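Long-range contact in protein Rv1364c/MT1410 (Mycobacterium tuberculosis, PDB 3KE6), which is of uncertain function but probably combines a PP2C-type, manganese-binding phosphatase domain with a kinase-like anti-sigma factor domain in sigma factor regulation: residues A[67-72]-A[183-188]. Sequence-based numbering, arbitrary orientation.
With MN (manganese (II) ion), chain F; MN (manganese (II) ion), chain E.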
# COMPACT_ATOMS: atom_id res chain seq x y z
N LEU A 67 6.30 -5.28 -2.90
CA LEU A 67 6.85 -4.32 -1.95
C LEU A 67 8.31 -4.01 -2.30
O LEU A 67 9.05 -4.90 -2.71
CB LEU A 67 6.79 -4.88 -0.53
CG LEU A 67 5.38 -5.11 -0.00
CD1 LEU A 67 5.43 -5.62 1.42
CD2 LEU A 67 4.51 -3.81 -0.13
N VAL A 68 8.71 -2.76 -2.11
CA VAL A 68 10.07 -2.35 -2.46
C VAL A 68 10.60 -1.41 -1.42
O VAL A 68 9.93 -0.46 -1.05
CB VAL A 68 10.11 -1.58 -3.83
CG1 VAL A 68 11.52 -1.00 -4.11
CG2 VAL A 68 9.64 -2.49 -4.98
N VAL A 69 11.81 -1.68 -0.96
CA VAL A 69 12.59 -0.70 -0.21
C VAL A 69 13.99 -0.66 -0.82
O VAL A 69 14.53 -1.70 -1.18
CB VAL A 69 12.62 -1.05 1.31
CG1 VAL A 69 13.83 -0.48 1.95
CG2 VAL A 69 11.37 -0.53 2.01
N GLY A 70 14.54 0.53 -0.98
CA GLY A 70 15.88 0.70 -1.56
C GLY A 70 16.69 1.81 -0.92
O GLY A 70 16.13 2.75 -0.38
N ASP A 71 18.03 1.69 -1.01
CA ASP A 71 18.98 2.64 -0.41
C ASP A 71 20.13 2.94 -1.40
O ASP A 71 20.88 2.05 -1.79
CB ASP A 71 19.54 2.13 0.95
CG ASP A 71 20.22 3.23 1.77
OD1 ASP A 71 20.33 4.35 1.24
OD2 ASP A 71 20.67 3.01 2.93
N VAL A 72 20.25 4.21 -1.79
CA VAL A 72 21.30 4.68 -2.68
C VAL A 72 22.40 5.32 -1.84
O VAL A 72 22.11 6.02 -0.88
CB VAL A 72 20.72 5.71 -3.70
CG1 VAL A 72 21.81 6.42 -4.44
CG2 VAL A 72 19.79 5.03 -4.67
N ILE A 183 5.24 -8.55 7.82
CA ILE A 183 6.63 -8.49 7.39
C ILE A 183 7.09 -7.03 7.23
O ILE A 183 6.35 -6.21 6.72
CB ILE A 183 6.82 -9.24 6.07
CG1 ILE A 183 8.30 -9.32 5.71
CG2 ILE A 183 6.07 -8.56 4.95
CD1 ILE A 183 8.56 -10.11 4.45
N LEU A 184 8.31 -6.74 7.66
CA LEU A 184 8.81 -5.37 7.74
C LEU A 184 10.07 -5.13 6.90
O LEU A 184 11.16 -5.55 7.25
CB LEU A 184 9.07 -4.99 9.20
CG LEU A 184 7.86 -4.73 10.12
CD1 LEU A 184 6.94 -5.95 10.29
CD2 LEU A 184 8.31 -4.26 11.49
N PHE A 185 9.89 -4.47 5.77
CA PHE A 185 11.00 -3.97 4.96
C PHE A 185 11.50 -2.68 5.60
O PHE A 185 10.69 -1.83 5.99
CB PHE A 185 10.51 -3.68 3.52
CG PHE A 185 10.36 -4.91 2.64
CD1 PHE A 185 10.84 -4.90 1.34
CD2 PHE A 185 9.75 -6.06 3.11
CE1 PHE A 185 10.72 -6.03 0.53
CE2 PHE A 185 9.64 -7.19 2.31
CZ PHE A 185 10.13 -7.18 1.02
N TYR A 186 12.81 -2.50 5.67
CA TYR A 186 13.42 -1.31 6.29
C TYR A 186 14.78 -1.00 5.65
O TYR A 186 15.37 -1.86 5.00
CB TYR A 186 13.61 -1.54 7.80
CG TYR A 186 14.50 -2.71 8.01
CD1 TYR A 186 15.87 -2.56 8.16
CD2 TYR A 186 13.99 -3.99 7.94
CE1 TYR A 186 16.70 -3.66 8.30
CE2 TYR A 186 14.80 -5.10 8.09
CZ TYR A 186 16.16 -4.92 8.27
OH TYR A 186 16.96 -6.02 8.39
N THR A 187 15.29 0.20 5.88
CA THR A 187 16.63 0.55 5.44
C THR A 187 17.57 0.52 6.63
O THR A 187 17.12 0.53 7.78
CB THR A 187 16.70 1.93 4.75
OG1 THR A 187 15.97 2.90 5.52
CG2 THR A 187 16.14 1.84 3.34
N ASP A 188 18.87 0.51 6.34
CA ASP A 188 19.91 0.38 7.35
C ASP A 188 19.91 1.52 8.36
O ASP A 188 20.47 1.40 9.46
CB ASP A 188 21.31 0.20 6.70
CG ASP A 188 21.74 1.39 5.82
OD1 ASP A 188 21.06 2.44 5.78
OD2 ASP A 188 22.78 1.26 5.15
MN MN F . 21.67 3.97 4.30
MN MN E . 22.12 5.63 1.27
O HOH W 1 23.80 3.40 4.43
O HOH W 2 22.27 5.93 3.45
O HOH W 3 24.27 5.47 1.77
O HOH W 4 22.16 7.80 0.87
O HOH W 5 19.63 4.76 4.67
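D71 and D188 meet at a manganese ion through different first torsions: D71 holds CG anti to its backbone N (chi1 -165°), which carries the carboxylate across toward D188 and the metals, whereas D188 tucks CG between its N and carbonyl carbon (chi1 61°), which brings OD1 round to the metal. Their carboxylate planes stand 85° apart. D71 OD2 and D188 OD1 come within 2.9 Å of each other, a closeness of two carboxylate oxygens that their shared chain F manganese probably makes tolerable; D247 also ligates this ion. Aspartate suits position 71 because its two oxygens can serve two metals: OD2 takes the chain F ion at 1.9 Å, while OD1 binds the chain E ion at 2.2 Å. That second ion is also held by the backbone O of V72, and water 2 bridges the pair. D188 OD2 accepts a hydrogen bond from water 1, itself a ligand of the chain F ion.

Such a two-metal centre at the end of a beta-sandwich is the hallmark of PP2C-type phosphatases. Strands 64-71 and 182-186 belong to its two facing sheets and run roughly parallel, their local axes 7.0 Å apart. Behind the metals the contact is mostly apolar. V69, branched at CB, spreads over two partners, CG2 lying 3.6 Å from F185 CB and CG1 equally near T187 CG2. T187 presents this methyl to V69, while its OG1 hydrogen-bonds to D54 OD2; threonine thus joins the apolar interior to the polar surroundings of the site. The broad F185 ring extends the packing farther from the metals, with L67 CB 4.2 Å above one face, toward the rim, and V69 N near its edge.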